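Local coordinates for protein ftsY (Mycoplasma mycoides, PDB 1ZU4) that serves as the signal recognition particle receptor FtsY, here its NG domain, in which an SRP54-type helical bundle is joined to a P-loop GTPase-fold domain, at residues 60-65 with 77-81; 82-87 with 299-305; 18-22 with 43-47; 9-14 with 264-270. One frame throughout, in Å; residues are numbered along the deposited sequence.

Interaction 1 of 4, residues 60-65 with 77-81; sequences LVRKKT and ALVES
The flat carboxylate of Glu80 is met at OE2 by the ammonium group of Lys64, whose NZ donates to the anti lone pair of that oxygen, away from OE1. In this salt bridge Lys64 NZ lies only 2.6 Å from Glu80 OE2, and the lysine reaches it by a bend at its last torsion (chi4 -74°). Gln84 takes a second bond from the same NZ. On the way there, Lys64 CE comes within 3.3 Å of Ser81 OG. That hydroxyl is spent within its own helix: Ser81 OG donates to Ala77 O at 2.8 Å, from above the carbonyl plane, so Ala77 O is gripped by both the OG and the N of Ser81. The segments belong to helices 51-64 and 71-87 of the SRP54-type helical bundle, whose local axes approach to 8.8 Å and cross at 131°. Small side chains at Ala77 and Ser81 are consistent with this spacing. Leu60 CB sits 3.5 Å from Ser81 CB, and Thr65 CG2 presses equally tightly on Ala77 CB. Deeper in, Val61 CG2 lies 4.0 Å from Leu78 CD1, a pair further enclosed by Phe37 and Leu44 of helix 34-46. Thr65 OG1 turns back to bond Val61 O at 2.6 Å.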
loop_
_atom_site.group_PDB
_atom_site.type_symbol
_atom_site.label_atom_id
_atom_site.label_comp_id
_atom_site.label_asym_id
_atom_site.label_seq_id
_atom_site.Cartn_x
_atom_site.Cartn_y
_atom_site.Cartn_z
ATOM N N LEU A 60 5.293 -20.533 14.342
ATOM C CA LEU A 60 6.216 -19.634 15.027
ATOM C C LEU A 60 5.947 -19.418 16.528
ATOM O O LEU A 60 6.870 -19.494 17.335
ATOM C CB LEU A 60 6.260 -18.298 14.297
ATOM C CG LEU A 60 7.143 -18.308 13.041
ATOM C CD1 LEU A 60 6.859 -17.062 12.222
ATOM C CD2 LEU A 60 8.650 -18.476 13.404
ATOM N N VAL A 61 4.691 -19.124 16.893
ATOM C CA VAL A 61 4.316 -18.988 18.311
ATOM C C VAL A 61 4.586 -20.337 19.040
ATOM O O VAL A 61 5.179 -20.375 20.106
ATOM C CB VAL A 61 2.841 -18.617 18.494
ATOM C CG1 VAL A 61 2.463 -18.680 19.995
ATOM C CG2 VAL A 61 2.539 -17.195 17.951
ATOM N N ARG A 62 4.225 -21.442 18.404
ATOM C CA ARG A 62 4.443 -22.759 19.000
ATOM C C ARG A 62 5.938 -23.027 19.192
ATOM O O ARG A 62 6.353 -23.601 20.186
ATOM C CB ARG A 62 3.710 -23.829 18.165
ATOM C CG ARG A 62 4.195 -25.209 18.503
ATOM C CD ARG A 62 3.166 -26.298 18.426
ATOM N NE ARG A 62 1.954 -26.150 17.611
ATOM C CZ ARG A 62 0.845 -26.820 17.940
ATOM N NH1 ARG A 62 0.867 -27.554 19.039
ATOM N NH2 ARG A 62 -0.276 -26.759 17.218
ATOM N N LYS A 63 6.760 -22.548 18.266
ATOM C CA LYS A 63 8.197 -22.724 18.369
ATOM C C LYS A 63 8.843 -21.923 19.499
ATOM O O LYS A 63 9.771 -22.396 20.155
ATOM C CB LYS A 63 8.852 -22.345 17.050
ATOM C CG LYS A 63 10.272 -22.869 16.965
ATOM C CD LYS A 63 10.538 -23.409 15.571
ATOM C CE LYS A 63 10.998 -22.280 14.681
ATOM N NZ LYS A 63 12.316 -21.784 15.198
ATOM N N LYS A 64 8.347 -20.704 19.698
ATOM C CA LYS A 64 8.865 -19.745 20.691
ATOM C C LYS A 64 8.424 -20.051 22.125
ATOM O O LYS A 64 8.905 -19.452 23.101
ATOM C CB LYS A 64 8.373 -18.346 20.296
ATOM C CG LYS A 64 9.066 -17.803 19.074
ATOM C CD LYS A 64 8.338 -16.661 18.392
ATOM C CE LYS A 64 8.820 -16.550 16.939
ATOM N NZ LYS A 64 10.210 -15.966 16.840
ATOM N N THR A 65 7.481 -20.959 22.299
ATOM C CA THR A 65 6.833 -20.985 23.613
ATOM C C THR A 65 6.818 -22.389 24.213
ATOM O O THR A 65 7.040 -23.336 23.515
ATOM C CB THR A 65 5.368 -20.499 23.529
ATOM O OG1 THR A 65 4.678 -21.253 22.554
ATOM C CG2 THR A 65 5.252 -19.008 23.116
ATOM N N ALA A 77 5.282 -13.436 22.045
ATOM C CA ALA A 77 5.536 -14.463 21.037
ATOM C C ALA A 77 4.745 -14.208 19.763
ATOM O O ALA A 77 5.296 -14.246 18.653
ATOM C CB ALA A 77 5.216 -15.879 21.633
ATOM N N LEU A 78 3.458 -13.909 19.947
ATOM C CA LEU A 78 2.561 -13.654 18.856
ATOM C C LEU A 78 2.971 -12.390 18.093
ATOM O O LEU A 78 3.010 -12.406 16.862
ATOM C CB LEU A 78 1.136 -13.535 19.389
ATOM C CG LEU A 78 0.054 -13.180 18.392
ATOM C CD1 LEU A 78 0.068 -14.158 17.188
ATOM C CD2 LEU A 78 -1.298 -13.130 19.112
ATOM N N VAL A 79 3.309 -11.317 18.817
ATOM C CA VAL A 79 3.741 -10.048 18.200
ATOM C C VAL A 79 4.968 -10.298 17.293
ATOM O O VAL A 79 4.981 -9.893 16.156
ATOM C CB VAL A 79 4.011 -8.931 19.258
ATOM C CG1 VAL A 79 4.613 -7.702 18.602
ATOM C CG2 VAL A 79 2.715 -8.525 19.983
ATOM N N GLU A 80 5.947 -11.022 17.818
ATOM C CA GLU A 80 7.155 -11.377 17.108
ATOM C C GLU A 80 6.886 -12.285 15.923
ATOM O O GLU A 80 7.477 -12.100 14.876
ATOM C CB GLU A 80 8.157 -12.030 18.086
ATOM C CG GLU A 80 9.445 -12.505 17.445
ATOM C CD GLU A 80 10.457 -12.952 18.515
ATOM O OE1 GLU A 80 10.808 -12.124 19.385
ATOM O OE2 GLU A 80 10.879 -14.126 18.491
ATOM N N SER A 81 5.971 -13.239 16.081
ATOM C CA SER A 81 5.626 -14.183 14.999
ATOM C C SER A 81 4.870 -13.533 13.852
ATOM O O SER A 81 4.970 -13.995 12.713
ATOM C CB SER A 81 4.828 -15.392 15.527
ATOM O OG SER A 81 5.539 -16.083 16.595
#

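Interaction 2 of 4, residues 82-87 with 299-305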
loop_
_atom_site.group_PDB
_atom_site.type_symbol
_atom_site.label_atom_id
_atom_site.label_comp_id
_atom_site.label_asym_id
_atom_site.label_seq_id
_atom_site.Cartn_x
_atom_site.Cartn_y
_atom_site.Cartn_z
ATOM N N LEU A 82 4.106 -12.479 14.151
ATOM C CA LEU A 82 3.359 -11.733 13.122
ATOM C C LEU A 82 4.349 -10.991 12.238
ATOM O O LEU A 82 4.299 -11.096 11.013
ATOM C CB LEU A 82 2.373 -10.761 13.760
ATOM C CG LEU A 82 1.120 -11.389 14.406
ATOM C CD1 LEU A 82 0.466 -10.387 15.334
ATOM C CD2 LEU A 82 0.069 -11.977 13.402
ATOM N N TYR A 83 5.254 -10.256 12.882
ATOM C CA TYR A 83 6.324 -9.567 12.204
ATOM C C TYR A 83 7.177 -10.529 11.382
ATOM O O TYR A 83 7.509 -10.239 10.205
ATOM C CB TYR A 83 7.177 -8.831 13.253
ATOM C CG TYR A 83 8.460 -8.317 12.726
ATOM C CD1 TYR A 83 8.538 -7.036 12.149
ATOM C CD2 TYR A 83 9.601 -9.109 12.770
ATOM C CE1 TYR A 83 9.700 -6.569 11.670
ATOM C CE2 TYR A 83 10.774 -8.663 12.244
ATOM C CZ TYR A 83 10.820 -7.375 11.726
ATOM O OH TYR A 83 11.971 -6.921 11.214
ATOM N N GLN A 84 7.599 -11.647 11.990
ATOM C CA GLN A 84 8.430 -12.657 11.254
ATOM C C GLN A 84 7.735 -13.312 10.041
ATOM O O GLN A 84 8.374 -13.622 9.011
ATOM C CB GLN A 84 9.006 -13.705 12.219
ATOM C CG GLN A 84 9.978 -13.048 13.195
ATOM C CD GLN A 84 10.737 -14.036 14.055
ATOM O OE1 GLN A 84 10.312 -15.171 14.265
ATOM N NE2 GLN A 84 11.857 -13.583 14.583
ATOM N N ALA A 85 6.416 -13.488 10.151
ATOM C CA ALA A 85 5.630 -14.105 9.083
ATOM C C ALA A 85 5.696 -13.231 7.832
ATOM O O ALA A 85 5.831 -13.727 6.706
ATOM C CB ALA A 85 4.204 -14.287 9.527
ATOM N N TYR A 86 5.603 -11.930 8.046
ATOM C CA TYR A 86 5.720 -10.946 6.977
ATOM C C TYR A 86 7.147 -10.842 6.479
ATOM O O TYR A 86 7.377 -10.809 5.271
ATOM C CB TYR A 86 5.259 -9.576 7.469
ATOM C CG TYR A 86 5.177 -8.520 6.396
ATOM C CD1 TYR A 86 3.974 -8.312 5.724
ATOM C CD2 TYR A 86 6.313 -7.764 6.013
ATOM C CE1 TYR A 86 3.858 -7.360 4.731
ATOM C CE2 TYR A 86 6.216 -6.785 4.973
ATOM C CZ TYR A 86 4.966 -6.594 4.367
ATOM O OH TYR A 86 4.764 -5.679 3.369
ATOM N N THR A 87 8.106 -10.777 7.398
ATOM C CA THR A 87 9.492 -10.527 6.988
ATOM C C THR A 87 10.202 -11.791 6.458
ATOM O O THR A 87 11.325 -11.693 6.010
ATOM C CB THR A 87 10.330 -9.913 8.143
ATOM O OG1 THR A 87 10.225 -10.771 9.285
ATOM C CG2 THR A 87 9.829 -8.539 8.524
ATOM N N PHE A 299 5.439 2.725 4.845
ATOM C CA PHE A 299 5.087 1.532 5.542
ATOM C C PHE A 299 6.243 0.953 6.351
ATOM O O PHE A 299 7.398 0.896 5.902
ATOM C CB PHE A 299 4.636 0.487 4.554
ATOM C CG PHE A 299 4.139 -0.730 5.193
ATOM C CD1 PHE A 299 2.899 -0.736 5.772
ATOM C CD2 PHE A 299 4.926 -1.890 5.238
ATOM C CE1 PHE A 299 2.424 -1.893 6.360
ATOM C CE2 PHE A 299 4.460 -3.009 5.845
ATOM C CZ PHE A 299 3.235 -3.024 6.402
ATOM N N ASP A 300 5.901 0.496 7.540
ATOM C CA ASP A 300 6.856 -0.050 8.460
ATOM C C ASP A 300 6.110 -1.218 9.083
ATOM O O ASP A 300 5.129 -1.061 9.839
ATOM C CB ASP A 300 7.260 1.066 9.431
ATOM C CG ASP A 300 8.114 0.589 10.593
ATOM O OD1 ASP A 300 8.104 -0.629 10.865
ATOM O OD2 ASP A 300 8.768 1.459 11.260
ATOM N N ILE A 301 6.570 -2.413 8.746
ATOM C CA ILE A 301 5.887 -3.620 9.195
ATOM C C ILE A 301 5.904 -3.769 10.716
ATOM O O ILE A 301 4.894 -4.230 11.275
ATOM C CB ILE A 301 6.432 -4.918 8.528
ATOM C CG1 ILE A 301 5.668 -6.156 9.058
ATOM C CG2 ILE A 301 7.964 -5.049 8.696
ATOM C CD1 ILE A 301 4.178 -6.131 8.734
ATOM N N ASP A 302 7.001 -3.392 11.390
ATOM C CA ASP A 302 7.001 -3.492 12.872
ATOM C C ASP A 302 5.943 -2.566 13.505
ATOM O O ASP A 302 5.270 -2.928 14.476
ATOM C CB ASP A 302 8.388 -3.346 13.505
ATOM C CG ASP A 302 8.392 -3.716 14.971
ATOM O OD1 ASP A 302 8.089 -4.898 15.322
ATOM O OD2 ASP A 302 8.632 -2.809 15.805
ATOM N N GLN A 303 5.777 -1.392 12.934
ATOM C CA GLN A 303 4.800 -0.442 13.422
ATOM C C GLN A 303 3.377 -0.927 13.167
ATOM O O GLN A 303 2.504 -0.773 14.009
ATOM C CB GLN A 303 5.030 0.923 12.777
ATOM C CG GLN A 303 6.204 1.692 13.421
ATOM C CD GLN A 303 5.941 2.039 14.876
ATOM O OE1 GLN A 303 5.133 2.923 15.157
ATOM N NE2 GLN A 303 6.599 1.337 15.807
ATOM N N TYR A 304 3.140 -1.459 11.974
ATOM C CA TYR A 304 1.856 -2.036 11.653
ATOM C C TYR A 304 1.520 -3.105 12.706
ATOM O O TYR A 304 0.449 -3.069 13.322
ATOM C CB TYR A 304 1.932 -2.668 10.262
ATOM C CG TYR A 304 0.663 -3.305 9.773
ATOM C CD1 TYR A 304 -0.283 -2.560 9.067
ATOM C CD2 TYR A 304 0.442 -4.682 9.949
ATOM C CE1 TYR A 304 -1.432 -3.166 8.579
ATOM C CE2 TYR A 304 -0.688 -5.281 9.489
ATOM C CZ TYR A 304 -1.619 -4.526 8.801
ATOM O OH TYR A 304 -2.717 -5.142 8.341
ATOM N N ILE A 305 2.467 -4.012 12.959
ATOM C CA ILE A 305 2.225 -5.110 13.923
ATOM C C ILE A 305 2.044 -4.623 15.380
ATOM O O ILE A 305 1.148 -5.060 16.090
ATOM C CB ILE A 305 3.370 -6.179 13.851
ATOM C CG1 ILE A 305 3.416 -6.827 12.455
ATOM C CG2 ILE A 305 3.187 -7.277 14.906
ATOM C CD1 ILE A 305 2.094 -7.381 11.980
#
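Leu82 begins the contact, its CB lying 3.8 Å from CG2 of Ile305, with Ile305 CD1 similarly near; Val57 and Leu274 add to this apolar patch. One residue on, the backbone of Tyr83 runs past Ile305 CG1, while its ring lies against the first turn of helix 301-308. There CE1 of Tyr83 touches CG2 of Ile301 at 3.8 Å, and CD1 of Tyr83 comes within 3.9 Å of Asp302 OD1, the ring and carboxylate planes being nearly perpendicular (85°). The central element is Tyr86. Because its CG is anti to the backbone N (chi1 -173°), the ring swings out toward the start of the opposing helix and receives Ile301 on one face: Ile301 CD1 stands 3.8 Å from the centroid of the Tyr86 ring, a CH-pi contact. Farther out, Tyr86 OH meets Phe299 CE2 at 3.7 Å, the two rings inclined obliquely at 45°, and the hydroxyl also hydrogen-bonds to Ile284 N in strand 284-288. Thr87 ends the run, with CG2 against Ile301 CG2; its OG1 donates to Tyr83 O, which also accepts from Thr87 N. Opposite, Asp300 OD1 N-caps helix 301-308, accepting from Gln303 N at 3.2 Å. Between the bundle and this last helix of the model the contact is thus dispersive, Thr87 OG1, Asp300 OD1 and Tyr86 OH bonding elsewhere, which suggests that side-chain shape largely sets the fit.

Interaction 3 of 4, residues 18-22 with 43-47; sequences FSKDI and VLIQT
Helices 12-27 and 34-46 pack against each other in the SRP54-type helical bundle, and Val43 is the residue round which this part of their interface is built. Its CG1 methyl meets three side chains of the other helix: Asp21 CB at 3.7 Å, Ile22 CD1 at 4.0 Å, and the Phe18 ring, whose edge it faces near the ring plane with CE2 4.0 Å away. The anti placement of Phe18 CG relative to the backbone N (chi1 -167°) carries the ring across to Thr47, Phe18 CD2 lying 3.9 Å from Thr47 CG2, and Leu44 CD2 adds an oblique contact. The same ring is met edge-to-face by Phe312 and touched by Leu78 and Leu82 of helix 71-87, placing it in the bundle core. Toward the outer side the character changes. Asp21 OD2 accepts from a water at 2.7 Å, and that water donates its other proton to Val43 O at 3.0 Å, bridging a carboxylate to a main-chain carbonyl. The side chain of Gln46 flanks this carboxylate obliquely. Thr47 holds its own methyl in position: OG1 donates to Leu44 O at 2.8 Å in the carbonyl plane, and Leu44 O also accepts from Thr47 N.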
loop_
_atom_site.group_PDB
_atom_site.type_symbol
_atom_site.label_atom_id
_atom_site.label_comp_id
_atom_site.label_asym_id
_atom_site.label_seq_id
_atom_site.Cartn_x
_atom_site.Cartn_y
_atom_site.Cartn_z
ATOM N N PHE A 18 -8.882 -7.421 17.041
ATOM C CA PHE A 18 -7.862 -8.404 17.374
ATOM C C PHE A 18 -7.737 -8.535 18.903
ATOM O O PHE A 18 -7.784 -9.637 19.429
ATOM C CB PHE A 18 -6.534 -7.986 16.702
ATOM C CG PHE A 18 -5.469 -9.051 16.688
ATOM C CD1 PHE A 18 -4.137 -8.686 16.658
ATOM C CD2 PHE A 18 -5.792 -10.414 16.744
ATOM C CE1 PHE A 18 -3.119 -9.651 16.613
ATOM C CE2 PHE A 18 -4.773 -11.391 16.694
ATOM C CZ PHE A 18 -3.442 -11.009 16.627
ATOM N N SER A 19 -7.608 -7.426 19.638
ATOM C CA SER A 19 -7.540 -7.536 21.106
ATOM C C SER A 19 -8.819 -8.066 21.763
ATOM O O SER A 19 -8.753 -8.688 22.840
ATOM C CB SER A 19 -7.183 -6.207 21.756
ATOM O OG SER A 19 -8.268 -5.308 21.652
ATOM N N LYS A 20 -9.974 -7.802 21.152
ATOM C CA LYS A 20 -11.232 -8.315 21.687
ATOM C C LYS A 20 -11.190 -9.834 21.658
ATOM O O LYS A 20 -11.538 -10.480 22.646
ATOM C CB LYS A 20 -12.434 -7.805 20.900
ATOM C CG LYS A 20 -13.789 -8.092 21.553
ATOM C CD LYS A 20 -14.881 -8.079 20.472
ATOM C CE LYS A 20 -16.277 -8.008 21.127
ATOM N NZ LYS A 20 -16.780 -9.384 21.482
ATOM N N ASP A 21 -10.734 -10.396 20.540
ATOM C CA ASP A 21 -10.553 -11.844 20.429
ATOM C C ASP A 21 -9.446 -12.385 21.323
ATOM O O ASP A 21 -9.590 -13.471 21.916
ATOM C CB ASP A 21 -10.284 -12.247 18.968
ATOM C CG ASP A 21 -11.517 -12.098 18.094
ATOM O OD1 ASP A 21 -12.617 -11.825 18.672
ATOM O OD2 ASP A 21 -11.389 -12.243 16.856
ATOM N N ILE A 22 -8.335 -11.657 21.420
ATOM C CA ILE A 22 -7.235 -12.114 22.281
ATOM C C ILE A 22 -7.644 -12.106 23.774
ATOM O O ILE A 22 -7.308 -13.023 24.553
ATOM C CB ILE A 22 -5.939 -11.312 22.019
ATOM C CG1 ILE A 22 -5.374 -11.613 20.619
ATOM C CG2 ILE A 22 -4.890 -11.508 23.157
ATOM C CD1 ILE A 22 -4.792 -12.989 20.452
ATOM N N VAL A 43 -8.684 -17.542 16.352
ATOM C CA VAL A 43 -8.497 -16.095 16.390
ATOM C C VAL A 43 -7.710 -15.561 15.178
ATOM O O VAL A 43 -8.091 -14.558 14.608
ATOM C CB VAL A 43 -7.800 -15.690 17.671
ATOM C CG1 VAL A 43 -7.384 -14.204 17.633
ATOM C CG2 VAL A 43 -8.671 -16.020 18.896
ATOM N N LEU A 44 -6.631 -16.231 14.770
ATOM C CA LEU A 44 -5.812 -15.723 13.670
ATOM C C LEU A 44 -6.630 -15.730 12.405
ATOM O O LEU A 44 -6.531 -14.814 11.567
ATOM C CB LEU A 44 -4.539 -16.568 13.497
ATOM C CG LEU A 44 -3.567 -16.383 14.662
ATOM C CD1 LEU A 44 -2.369 -17.252 14.517
ATOM C CD2 LEU A 44 -3.153 -14.915 14.878
ATOM N N ILE A 45 -7.502 -16.737 12.277
ATOM C CA ILE A 45 -8.341 -16.839 11.078
ATOM C C ILE A 45 -9.225 -15.582 10.954
ATOM O O ILE A 45 -9.391 -15.022 9.870
ATOM C CB ILE A 45 -9.201 -18.156 11.048
ATOM C CG1 ILE A 45 -8.285 -19.364 10.812
ATOM C CG2 ILE A 45 -10.281 -18.048 9.924
ATOM C CD1 ILE A 45 -8.826 -20.730 11.203
ATOM N N GLN A 46 -9.745 -15.107 12.074
ATOM C CA GLN A 46 -10.688 -13.992 12.031
ATOM C C GLN A 46 -10.083 -12.644 11.652
ATOM O O GLN A 46 -10.818 -11.708 11.349
ATOM C CB GLN A 46 -11.448 -13.884 13.347
ATOM C CG GLN A 46 -12.491 -15.024 13.524
ATOM C CD GLN A 46 -13.019 -15.077 14.930
ATOM O OE1 GLN A 46 -12.394 -15.677 15.811
ATOM N NE2 GLN A 46 -14.183 -14.450 15.164
ATOM N N THR A 47 -8.757 -12.530 11.708
ATOM C CA THR A 47 -8.022 -11.338 11.229
ATOM C C THR A 47 -8.045 -11.208 9.706
ATOM O O THR A 47 -7.659 -10.152 9.142
ATOM C CB THR A 47 -6.536 -11.360 11.689
ATOM O OG1 THR A 47 -5.779 -12.258 10.866
ATOM C CG2 THR A 47 -6.408 -11.762 13.145
HETATM O O HOH W 1 -9.051 -11.891 15.487
#

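Interaction 4 of 4, residues 9-14 with 264-270; sequences KAMLKS and MDSTSKG
Ser14 and Gly270 mark the close-packed end of this contact, where Ser14 CB comes within 3.6 Å of Gly270 N, an approach possible because the glycine bears no side chain. Beside it Ser14 CA points its hydrogen at Ser268 O (3.4 Å, 163° at the hydrogen); at the other end, Asp265 CA makes a similar contact with Ala10 O at 3.2 Å. Met264 is buried behind them. Its CG lies 3.7 Å from Met11 SD, and its CE approaches Ser14 OG; Tyr304 touches both methionines. Met11 gets there by bending at both chi2 and chi3, which curls a side chain that starts away from the loop back onto it. Waters line the seam between the backbones, its tight end included: one accepts from Lys13 N and lies near Lys9 O and Asp265 O, another accepts from Ser14 N at 3.0 Å beside Ala10 O and Thr267 O, and a third links Ser14 O to Gly270 N. The looser, exposed side is that of Lys13, which stretches over the loop with its aliphatic part and bonds Asp265 O through NZ at a long 3.3 Å, tilted from the carbonyl plane. The loop follows strand 258-262, and Lys263, Met264 and Asp265 fit the KxD part of the TKxD motif of P-loop GTPases, so the N-terminal helices pack directly on a signature loop of the GTPase domain.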
loop_
_atom_site.group_PDB
_atom_site.type_symbol
_atom_site.label_atom_id
_atom_site.label_comp_id
_atom_site.label_asym_id
_atom_site.label_seq_id
_atom_site.Cartn_x
_atom_site.Cartn_y
_atom_site.Cartn_z
ATOM N N LYS A 9 -4.053 5.860 15.121
ATOM C CA LYS A 9 -5.389 6.145 14.571
ATOM C C LYS A 9 -5.706 5.180 13.427
ATOM O O LYS A 9 -6.837 4.707 13.296
ATOM C CB LYS A 9 -5.500 7.605 14.104
ATOM C CG LYS A 9 -5.571 8.640 15.263
ATOM C CD LYS A 9 -4.639 9.838 14.997
ATOM C CE LYS A 9 -4.328 10.643 16.306
ATOM N NZ LYS A 9 -3.456 11.867 16.074
ATOM N N ALA A 10 -4.694 4.884 12.616
ATOM C CA ALA A 10 -4.829 3.965 11.494
ATOM C C ALA A 10 -5.253 2.552 11.924
ATOM O O ALA A 10 -6.003 1.908 11.238
ATOM C CB ALA A 10 -3.522 3.870 10.751
ATOM N N MET A 11 -4.720 2.086 13.046
ATOM C CA MET A 11 -4.876 0.713 13.459
ATOM C C MET A 11 -5.888 0.604 14.566
ATOM O O MET A 11 -6.064 -0.462 15.119
ATOM C CB MET A 11 -3.519 0.142 13.894
ATOM C CG MET A 11 -2.435 0.332 12.822
ATOM S SD MET A 11 -2.692 -0.636 11.325
ATOM C CE MET A 11 -2.723 -2.329 12.000
ATOM N N LEU A 12 -6.593 1.700 14.876
ATOM C CA LEU A 12 -7.532 1.657 15.996
ATOM C C LEU A 12 -8.605 0.576 15.871
ATOM O O LEU A 12 -8.850 -0.163 16.843
ATOM C CB LEU A 12 -8.180 3.031 16.177
ATOM C CG LEU A 12 -9.010 3.319 17.405
ATOM C CD1 LEU A 12 -8.179 3.096 18.685
ATOM C CD2 LEU A 12 -9.452 4.779 17.280
ATOM N N LYS A 13 -9.283 0.500 14.719
ATOM C CA LYS A 13 -10.388 -0.436 14.566
ATOM C C LYS A 13 -9.877 -1.877 14.508
ATOM O O LYS A 13 -10.485 -2.750 15.099
ATOM C CB LYS A 13 -11.206 -0.183 13.293
ATOM C CG LYS A 13 -12.160 0.995 13.323
ATOM C CD LYS A 13 -13.165 0.859 12.193
ATOM C CE LYS A 13 -14.124 2.035 12.171
ATOM N NZ LYS A 13 -13.521 3.222 11.517
ATOM N N SER A 14 -8.785 -2.129 13.770
ATOM C CA SER A 14 -8.284 -3.509 13.642
ATOM C C SER A 14 -7.693 -4.008 14.967
ATOM O O SER A 14 -7.815 -5.193 15.314
ATOM C CB SER A 14 -7.275 -3.633 12.471
ATOM O OG SER A 14 -6.233 -2.701 12.636
ATOM N N MET A 264 -6.696 2.065 5.848
ATOM C CA MET A 264 -6.479 1.180 6.980
ATOM C C MET A 264 -7.367 1.559 8.155
ATOM O O MET A 264 -7.924 0.693 8.809
ATOM C CB MET A 264 -5.012 1.170 7.402
ATOM C CG MET A 264 -4.628 -0.098 8.199
ATOM S SD MET A 264 -5.096 -1.711 7.476
ATOM C CE MET A 264 -5.392 -2.673 8.969
ATOM N N ASP A 265 -7.475 2.863 8.421
ATOM C CA ASP A 265 -8.305 3.415 9.511
ATOM C C ASP A 265 -9.759 2.921 9.553
ATOM O O ASP A 265 -10.385 2.911 10.635
ATOM C CB ASP A 265 -8.277 4.957 9.493
ATOM C CG ASP A 265 -8.904 5.555 8.231
ATOM O OD1 ASP A 265 -8.600 5.075 7.126
ATOM O OD2 ASP A 265 -9.675 6.538 8.322
ATOM N N SER A 266 -10.281 2.525 8.394
ATOM C CA SER A 266 -11.685 2.156 8.212
ATOM C C SER A 266 -11.847 0.630 8.239
ATOM O O SER A 266 -12.965 0.101 8.155
ATOM C CB SER A 266 -12.207 2.698 6.862
ATOM O OG SER A 266 -11.830 4.053 6.634
ATOM N N THR A 267 -10.714 -0.058 8.383
ATOM C CA THR A 267 -10.605 -1.507 8.304
ATOM C C THR A 267 -10.572 -2.131 9.715
ATOM O O THR A 267 -9.744 -1.741 10.551
ATOM C CB THR A 267 -9.308 -1.875 7.542
ATOM O OG1 THR A 267 -9.342 -1.261 6.246
ATOM C CG2 THR A 267 -9.129 -3.339 7.409
ATOM N N SER A 268 -11.459 -3.102 9.939
ATOM C CA SER A 268 -11.526 -3.837 11.209
ATOM C C SER A 268 -10.728 -5.138 11.233
ATOM O O SER A 268 -10.525 -5.691 12.286
ATOM C CB SER A 268 -12.989 -4.109 11.598
ATOM O OG SER A 268 -13.612 -2.912 12.066
ATOM N N LYS A 269 -10.245 -5.606 10.079
ATOM C CA LYS A 269 -9.508 -6.871 10.043
ATOM C C LYS A 269 -8.051 -6.706 9.674
ATOM O O LYS A 269 -7.700 -6.628 8.476
ATOM C CB LYS A 269 -10.174 -7.856 9.062
ATOM C CG LYS A 269 -11.669 -8.111 9.382
ATOM C CD LYS A 269 -11.915 -8.342 10.888
ATOM C CE LYS A 269 -13.365 -8.747 11.140
ATOM N NZ LYS A 269 -13.723 -9.826 10.185
ATOM N N GLY A 270 -7.189 -6.711 10.689
ATOM C CA GLY A 270 -5.775 -6.379 10.481
ATOM C C GLY A 270 -4.868 -7.443 9.895
ATOM O O GLY A 270 -3.661 -7.258 9.819
HETATM O O HOH W 2 -8.772 2.954 12.964
HETATM O O HOH W 3 -7.586 -0.489 11.619
HETATM O O HOH W 4 -7.716 -7.367 13.404
#

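How the interactions relate
Interactions 1 and 3 lie within the helical bundle and are mostly buried, whereas 2 and 4 join that bundle to the GTPase domain and are only partly buried. Helix 71-87 serves both 1 and 2, and helix 12-27 both 3 and 4. Leu78 carries the core of interaction 1 onto Phe18 and Ile22 of interaction 3, and Leu82 of interaction 2 reaches the same phenylalanine. The chemistry shifts with place: apolar packing with a salt bridge at the surface in 1, with one bridging water in 3, aromatic and aliphatic packing in 2, and backbone and water contacts in 4. Tyr304, from interaction 2, probably bonds Gly270 O of interaction 4, linking the two domain junctions.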